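Local coordinates for protein isomaltodextranase (Arthrobacter globiformis, PDB 5AWO) that hydrolyses the alpha-1,6-glucosidic linkages of dextran-like polysaccharides, releasing successive isomaltose units from the non-reducing chain ends, at residues 467-479 / 598-610. Numbering follows the deposited sequence.
Sequences PPKMHGTTRYPAA and KGAINLNWIELDM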
ATOM      1  N   PRO A 467       4.865 -23.157   8.763  1.00 21.36           N
ATOM      2  CA  PRO A 467       5.972 -23.817   9.456  1.00 21.51           C
ATOM      3  C   PRO A 467       5.501 -24.432  10.770  1.00 21.96           C
ATOM      4  O   PRO A 467       4.707 -23.817  11.472  1.00 23.92           O
ATOM      5  CB  PRO A 467       6.935 -22.658   9.741  1.00 22.19           C
ATOM      6  CG  PRO A 467       6.684 -21.707   8.610  1.00 21.48           C
ATOM      7  CD  PRO A 467       5.207 -21.768   8.413  1.00 20.63           C
ATOM      8  N   PRO A 468       5.985 -25.644  11.076  1.00 25.15           N
ATOM      9  CA  PRO A 468       5.817 -26.143  12.447  1.00 27.99           C
ATOM     10  C   PRO A 468       6.696 -25.333  13.396  1.00 29.91           C
ATOM     11  O   PRO A 468       7.724 -24.796  12.975  1.00 31.66           O
ATOM     12  CB  PRO A 468       6.287 -27.600  12.351  1.00 29.21           C
ATOM     13  CG  PRO A 468       7.238 -27.629  11.230  1.00 28.45           C
ATOM     14  CD  PRO A 468       6.850 -26.513  10.271  1.00 27.13           C
ATOM     15  N   LYS A 469       6.282 -25.217  14.652  1.00 32.22           N
ATOM     16  CA  LYS A 469       7.052 -24.474  15.654  1.00 35.42           C
ATOM     17  C   LYS A 469       7.504 -25.392  16.787  1.00 40.47           C
ATOM     18  O   LYS A 469       6.674 -25.926  17.513  1.00 42.50           O
ATOM     19  CB  LYS A 469       6.204 -23.341  16.224  1.00 34.77           C
ATOM     20  CG  LYS A 469       5.820 -22.294  15.188  1.00 33.71           C
ATOM     21  CD  LYS A 469       4.925 -21.241  15.783  1.00 32.59           C
ATOM     22  CE  LYS A 469       4.564 -20.180  14.758  1.00 32.17           C
ATOM     23  NZ  LYS A 469       3.918 -19.011  15.407  1.00 31.91           N
ATOM     24  N   MET A 470       8.812 -25.594  16.906  1.00 48.76           N
ATOM     25  CA  MET A 470       9.390 -26.232  18.090  1.00 54.98           C
ATOM     26  C   MET A 470       9.367 -25.211  19.222  1.00 56.72           C
ATOM     27  O   MET A 470       9.841 -24.087  19.052  1.00 58.39           O
ATOM     28  CB  MET A 470      10.833 -26.666  17.836  1.00 59.54           C
ATOM     29  CG  MET A 470      11.000 -27.913  16.982  1.00 64.58           C
ATOM     30  SD  MET A 470      12.748 -28.294  16.721  1.00 72.91           S
ATOM     31  CE  MET A 470      12.629 -29.599  15.497  1.00 71.88           C
ATOM     32  N   HIS A 471       8.810 -25.601  20.369  1.00 56.67           N
ATOM     33  CA  HIS A 471       8.699 -24.723  21.551  1.00 55.80           C
ATOM     34  C   HIS A 471       8.319 -23.261  21.243  1.00 51.60           C
ATOM     35  O   HIS A 471       8.800 -22.322  21.890  1.00 50.63           O
ATOM     36  CB  HIS A 471       9.972 -24.807  22.424  1.00 60.25           C
ATOM     37  CG  HIS A 471      11.214 -25.185  21.674  1.00 63.03           C
ATOM     38  ND1 HIS A 471      11.597 -26.495  21.482  1.00 64.26           N
ATOM     39  CD2 HIS A 471      12.166 -24.425  21.081  1.00 65.33           C
ATOM     40  CE1 HIS A 471      12.727 -26.526  20.798  1.00 65.22           C
ATOM     41  NE2 HIS A 471      13.093 -25.283  20.541  1.00 65.92           N
ATOM     42  N   GLY A 472       7.432 -23.081  20.266  1.00 44.42           N
ATOM     43  CA  GLY A 472       6.941 -21.762  19.898  1.00 41.53           C
ATOM     44  C   GLY A 472       7.891 -20.904  19.079  1.00 37.35           C
ATOM     45  O   GLY A 472       7.601 -19.727  18.840  1.00 40.63           O
ATOM     46  N   THR A 473       9.008 -21.475  18.638  1.00 35.83           N
ATOM     47  CA  THR A 473      10.020 -20.706  17.908  1.00 35.65           C
ATOM     48  C   THR A 473       9.500 -20.278  16.531  1.00 33.00           C
ATOM     49  O   THR A 473       9.226 -21.119  15.681  1.00 33.25           O
ATOM     50  CB  THR A 473      11.318 -21.496  17.727  1.00 37.96           C
ATOM     51  OG1 THR A 473      11.902 -21.754  19.012  1.00 38.53           O
ATOM     52  CG2 THR A 473      12.321 -20.722  16.886  1.00 37.62           C
ATOM     53  N   THR A 474       9.415 -18.969  16.330  1.00 30.12           N
ATOM     54  CA  THR A 474       8.946 -18.398  15.062  1.00 28.22           C
ATOM     55  C   THR A 474      10.054 -17.534  14.458  1.00 27.62           C
ATOM     56  O   THR A 474      10.464 -16.543  15.081  1.00 29.03           O
ATOM     57  CB  THR A 474       7.714 -17.528  15.292  1.00 29.10           C
ATOM     58  OG1 THR A 474       6.755 -18.238  16.090  1.00 29.95           O
ATOM     59  CG2 THR A 474       7.073 -17.134  13.956  1.00 28.30           C
ATOM     60  N   ARG A 475      10.503 -17.888  13.249  1.00 24.42           N
ATOM     61  CA  ARG A 475      11.506 -17.102  12.526  1.00 23.26           C
ATOM     62  C   ARG A 475      10.857 -16.146  11.498  1.00 22.77           C
ATOM     63  O   ARG A 475      10.060 -16.580  10.666  1.00 22.48           O
ATOM     64  CB  ARG A 475      12.513 -17.995  11.800  1.00 23.77           C
ATOM     65  CG  ARG A 475      13.585 -17.235  11.031  1.00 23.95           C
ATOM     66  CD  ARG A 475      14.563 -18.097  10.306  1.00 24.14           C
ATOM     67  NE  ARG A 475      15.382 -18.888  11.240  1.00 24.13           N
ATOM     68  CZ  ARG A 475      16.348 -19.722  10.868  1.00 25.54           C
ATOM     69  NH1 ARG A 475      16.653 -19.932   9.586  1.00 24.72           N
ATOM     70  NH2 ARG A 475      17.019 -20.400  11.814  1.00 25.96           N
ATOM     71  N   TYR A 476      11.293 -14.892  11.542  1.00 21.60           N
ATOM     72  CA  TYR A 476      10.916 -13.826  10.602  1.00 20.84           C
ATOM     73  C   TYR A 476      12.140 -13.359   9.825  1.00 20.95           C
ATOM     74  O   TYR A 476      12.952 -12.600  10.347  1.00 20.74           O
ATOM     75  CB  TYR A 476      10.315 -12.654  11.357  1.00 20.44           C
ATOM     76  CG  TYR A 476       9.115 -13.022  12.162  1.00 21.17           C
ATOM     77  CD1 TYR A 476       9.250 -13.596  13.422  1.00 22.50           C
ATOM     78  CD2 TYR A 476       7.821 -12.853  11.656  1.00 20.25           C
ATOM     79  CE1 TYR A 476       8.138 -13.935  14.169  1.00 22.81           C
ATOM     80  CE2 TYR A 476       6.703 -13.186  12.395  1.00 22.08           C
ATOM     81  CZ  TYR A 476       6.856 -13.753  13.649  1.00 23.96           C
ATOM     82  OH  TYR A 476       5.723 -14.073  14.366  1.00 24.03           O
ATOM     83  N   PRO A 477      12.283 -13.784   8.554  1.00 19.51           N
ATOM     84  CA  PRO A 477      13.369 -13.320   7.710  1.00 19.14           C
ATOM     85  C   PRO A 477      13.300 -11.824   7.393  1.00 20.58           C
ATOM     86  O   PRO A 477      12.247 -11.313   7.024  1.00 19.62           O
ATOM     87  CB  PRO A 477      13.189 -14.137   6.430  1.00 19.34           C
ATOM     88  CG  PRO A 477      12.497 -15.375   6.896  1.00 19.49           C
ATOM     89  CD  PRO A 477      11.523 -14.861   7.880  1.00 18.86           C
ATOM     90  N   ALA A 478      14.410 -11.113   7.549  1.00 20.94           N
ATOM     91  CA  ALA A 478      14.400  -9.662   7.361  1.00 20.15           C
ATOM     92  C   ALA A 478      14.185  -9.282   5.900  1.00 20.03           C
ATOM     93  O   ALA A 478      13.609  -8.219   5.617  1.00 18.38           O
ATOM     94  CB  ALA A 478      15.707  -9.052   7.875  1.00 20.85           C
ATOM     95  N   ALA A 479      14.622 -10.141   4.984  1.00 19.01           N
ATOM     96  CA  ALA A 479      14.541  -9.852   3.541  1.00 19.39           C
ATOM     97  C   ALA A 479      13.098  -9.848   3.033  1.00 19.21           C
ATOM     98  O   ALA A 479      12.865  -9.359   1.930  1.00 18.96           O
ATOM     99  CB  ALA A 479      15.380 -10.816   2.733  1.00 20.38           C
ATOM    100  N   LYS A 598      25.517   3.026  17.822  1.00 26.50           N
ATOM    101  CA  LYS A 598      26.913   2.862  17.481  1.00 28.81           C
ATOM    102  C   LYS A 598      27.071   1.850  16.353  1.00 26.97           C
ATOM    103  O   LYS A 598      26.460   0.790  16.383  1.00 28.70           O
ATOM    104  CB  LYS A 598      27.682   2.368  18.712  1.00 31.39           C
ATOM    105  CG  LYS A 598      29.182   2.256  18.508  1.00 33.85           C
ATOM    106  CD  LYS A 598      29.878   1.883  19.813  1.00 36.97           C
ATOM    107  CE  LYS A 598      31.388   1.965  19.671  1.00 39.55           C
ATOM    108  NZ  LYS A 598      32.082   1.482  20.901  1.00 39.26           N
ATOM    109  N   GLY A 599      27.888   2.190  15.373  1.00 27.14           N
ATOM    110  CA  GLY A 599      28.316   1.268  14.337  1.00 26.37           C
ATOM    111  C   GLY A 599      27.277   0.924  13.279  1.00 26.96           C
ATOM    112  O   GLY A 599      26.568   1.802  12.768  1.00 25.49           O
ATOM    113  N   ALA A 600      27.214  -0.364  12.948  1.00 24.23           N
ATOM    114  CA  ALA A 600      26.308  -0.872  11.919  1.00 23.56           C
ATOM    115  C   ALA A 600      26.144  -2.387  12.073  1.00 25.53           C
ATOM    116  O   ALA A 600      27.017  -3.061  12.626  1.00 24.39           O
ATOM    117  CB  ALA A 600      26.855  -0.544  10.548  1.00 23.61           C
ATOM    118  N   ILE A 601      25.025  -2.928  11.585  1.00 24.08           N
ATOM    119  CA  ILE A 601      24.874  -4.371  11.438  1.00 22.50           C
ATOM    120  C   ILE A 601      24.200  -4.665  10.124  1.00 23.78           C
ATOM    121  O   ILE A 601      23.568  -3.791   9.533  1.00 23.63           O
ATOM    122  CB  ILE A 601      24.026  -5.057  12.535  1.00 23.86           C
ATOM    123  CG1 ILE A 601      22.515  -4.777  12.368  1.00 23.51           C
ATOM    124  CG2 ILE A 601      24.537  -4.698  13.927  1.00 24.24           C
ATOM    125  CD1 ILE A 601      21.635  -5.563  13.326  1.00 23.37           C
ATOM    126  N   ASN A 602      24.334  -5.909   9.695  1.00 21.99           N
ATOM    127  CA  ASN A 602      23.445  -6.479   8.667  1.00 22.44           C
ATOM    128  C   ASN A 602      22.531  -7.446   9.392  1.00 23.76           C
ATOM    129  O   ASN A 602      22.976  -8.170  10.283  1.00 23.90           O
ATOM    130  CB  ASN A 602      24.234  -7.176   7.588  1.00 23.02           C
ATOM    131  CG  ASN A 602      25.018  -6.209   6.721  1.00 23.57           C
ATOM    132  OD1 ASN A 602      24.619  -5.062   6.544  1.00 23.70           O
ATOM    133  ND2 ASN A 602      26.136  -6.667   6.164  1.00 24.12           N
ATOM    134  N   LEU A 603      21.246  -7.469   9.044  1.00 21.77           N
ATOM    135  CA  LEU A 603      20.285  -8.267   9.772  1.00 21.56           C
ATOM    136  C   LEU A 603      19.715  -9.358   8.878  1.00 21.50           C
ATOM    137  O   LEU A 603      19.179  -9.061   7.809  1.00 21.64           O
ATOM    138  CB  LEU A 603      19.151  -7.399  10.321  1.00 22.49           C
ATOM    139  CG  LEU A 603      18.133  -8.113  11.196  1.00 23.16           C
ATOM    140  CD1 LEU A 603      18.733  -8.521  12.547  1.00 24.08           C
ATOM    141  CD2 LEU A 603      16.908  -7.250  11.405  1.00 23.02           C
ATOM    142  N   ASN A 604      19.814 -10.609   9.331  1.00 21.98           N
ATOM    143  CA  ASN A 604      19.272 -11.759   8.600  1.00 22.46           C
ATOM    144  C   ASN A 604      17.861 -12.109   9.026  1.00 22.89           C
ATOM    145  O   ASN A 604      16.977 -12.269   8.176  1.00 21.65           O
ATOM    146  CB  ASN A 604      20.186 -12.960   8.812  1.00 22.80           C
ATOM    147  CG  ASN A 604      19.956 -14.071   7.806  1.00 24.30           C
ATOM    148  OD1 ASN A 604      19.253 -13.927   6.780  1.00 25.41           O
ATOM    149  ND2 ASN A 604      20.568 -15.174   8.073  1.00 22.89           N
ATOM    150  N   TRP A 605      17.613 -12.233  10.323  1.00 21.90           N
ATOM    151  CA  TRP A 605      16.307 -12.575  10.824  1.00 23.34           C
ATOM    152  C   TRP A 605      16.150 -12.263  12.288  1.00 24.35           C
ATOM    153  O   TRP A 605      17.155 -11.996  12.973  1.00 25.72           O
ATOM    154  CB  TRP A 605      15.952 -14.043  10.539  1.00 22.48           C
ATOM    155  CG  TRP A 605      16.942 -15.165  10.926  1.00 23.30           C
ATOM    156  CD1 TRP A 605      17.613 -15.955  10.070  1.00 23.58           C
ATOM    157  CD2 TRP A 605      17.263 -15.653  12.251  1.00 25.16           C
ATOM    158  NE1 TRP A 605      18.356 -16.912  10.752  1.00 24.43           N
ATOM    159  CE2 TRP A 605      18.151 -16.737  12.092  1.00 25.23           C
ATOM    160  CE3 TRP A 605      16.886 -15.280  13.543  1.00 25.82           C
ATOM    161  CZ2 TRP A 605      18.685 -17.441  13.188  1.00 25.01           C
ATOM    162  CZ3 TRP A 605      17.423 -15.985  14.633  1.00 27.25           C
ATOM    163  CH2 TRP A 605      18.304 -17.047  14.435  1.00 25.85           C
ATOM    164  N   ILE A 606      14.915 -12.214  12.753  1.00 24.21           N
ATOM    165  CA  ILE A 606      14.618 -12.335  14.174  1.00 24.56           C
ATOM    166  C   ILE A 606      13.874 -13.648  14.427  1.00 26.09           C
ATOM    167  O   ILE A 606      13.236 -14.212  13.527  1.00 25.65           O
ATOM    168  CB  ILE A 606      13.834 -11.137  14.768  1.00 24.94           C
ATOM    169  CG1 ILE A 606      12.402 -11.058  14.216  1.00 24.48           C
ATOM    170  CG2 ILE A 606      14.577  -9.828  14.525  1.00 25.77           C
ATOM    171  CD1 ILE A 606      11.543 -10.085  14.975  1.00 25.05           C
ATOM    172  N   GLU A 607      13.991 -14.150  15.650  1.00 26.85           N
ATOM    173  CA  GLU A 607      13.224 -15.299  16.112  1.00 27.92           C
ATOM    174  C   GLU A 607      12.557 -14.966  17.420  1.00 30.57           C
ATOM    175  O   GLU A 607      13.156 -14.291  18.273  1.00 30.99           O
ATOM    176  CB  GLU A 607      14.109 -16.525  16.267  1.00 28.54           C
ATOM    177  CG  GLU A 607      14.268 -17.313  14.990  1.00 28.25           C
ATOM    178  CD  GLU A 607      15.066 -18.575  15.169  1.00 29.89           C
ATOM    179  OE1 GLU A 607      15.397 -18.910  16.343  1.00 28.69           O
ATOM    180  OE2 GLU A 607      15.350 -19.230  14.146  1.00 25.43           O
ATOM    181  N   LEU A 608      11.307 -15.392  17.563  1.00 32.20           N
ATOM    182  CA  LEU A 608      10.577 -15.263  18.810  1.00 34.96           C
ATOM    183  C   LEU A 608      10.198 -16.650  19.290  1.00 38.43           C
ATOM    184  O   LEU A 608       9.982 -17.565  18.481  1.00 35.01           O
ATOM    185  CB  LEU A 608       9.312 -14.426  18.635  1.00 37.47           C
ATOM    186  CG  LEU A 608       9.446 -12.910  18.599  1.00 39.30           C
ATOM    187  CD1 LEU A 608       9.904 -12.382  19.959  1.00 39.56           C
ATOM    188  CD2 LEU A 608      10.383 -12.464  17.483  1.00 39.94           C
ATOM    189  N   ASP A 609      10.139 -16.801  20.615  1.00 41.07           N
ATOM    190  CA  ASP A 609       9.585 -17.989  21.257  1.00 42.44           C
ATOM    191  C   ASP A 609       8.293 -17.584  21.941  1.00 45.06           C
ATOM    192  O   ASP A 609       8.313 -17.026  23.033  1.00 45.45           O
ATOM    193  CB  ASP A 609      10.566 -18.556  22.286  1.00 44.28           C
ATOM    194  CG  ASP A 609      11.882 -18.985  21.675  1.00 42.62           C
ATOM    195  OD1 ASP A 609      11.931 -19.327  20.471  1.00 47.27           O
ATOM    196  OD2 ASP A 609      12.883 -18.992  22.407  1.00 41.27           O
ATOM    197  N   MET A 610       7.163 -17.843  21.284  1.00 45.96           N
ATOM    198  CA  MET A 610       5.863 -17.414  21.795  1.00 49.56           C
ATOM    199  C   MET A 610       5.155 -18.567  22.497  1.00 49.97           C
ATOM    200  O   MET A 610       5.668 -19.684  22.532  1.00 48.09           O
ATOM    201  CB  MET A 610       4.993 -16.805  20.680  1.00 52.15           C
ATOM    202  CG  MET A 610       4.768 -17.664  19.442  1.00 53.31           C
ATOM    203  SD  MET A 610       3.831 -16.778  18.175  1.00 54.63           S
ATOM    204  CE  MET A 610       5.059 -15.612  17.579  1.00 56.75           C
ATOM    205  OXT MET A 610       4.072 -18.402  23.058  1.00 52.82           O
TER
HETATM  206  O   HOH W   1      16.753 -11.984   5.444  1.00 25.72           O
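Glu607 OE2 is gripped side-on by two nitrogens of Arg475: NE at 2.9 Å, on the lone pair turned away from the other carboxylate oxygen, and NH2 at 3.1 Å. Guanidinium and carboxylate are nearly coplanar, 18° apart, while Glu607 OE1 turns to Arg531 in a second salt bridge. The same guanidinium stacks on the Trp605 indole, its CZ 3.5 Å from Trp605 NE1 and the planes 9° apart; next to it, Arg475 CD sits over the five-membered ring as a CH-pi contact. A bend at chi3 (-66°), after an extended start, folds the guanidinium over the indole, whose NE1 hydrogen-bonds to Asp497. A leucine in place of Arg475 would probably leave Glu607 OE2 without its two donors and the indole face without its cationic cover. Beneath these side chains the two strands pair antiparallel, with Thr474 and Tyr476 opposite Leu608 and Ile606 in hydrogen-bonded pairs; Thr474 N reaches Leu608 O at 2.6 Å. On the sheet face away from Arg475, Tyr476 CB packs on Ile606 CG1 (3.9 Å), and Met610 CE comes within 3.6 Å of Tyr476 OH, which hydrogen-bonds to Pro401 O. Beside the C-terminal Met610, Gly472 O accepts hydrogen bonds from Met610 N and Thr474 OG1, on opposite faces of its carbonyl plane. The pairing thus joins strand 473-477 to the chain's last strand in the beta-sandwich of the C-terminal carbohydrate-binding module: 601-609 also pairs with strands 501-505 and 526-535, with a classic beta bulge where Asn604 and Trp605 both face Arg533, while Tyr476 and Ile606 pack on Phe518 of strand 515-522 in the other sheet.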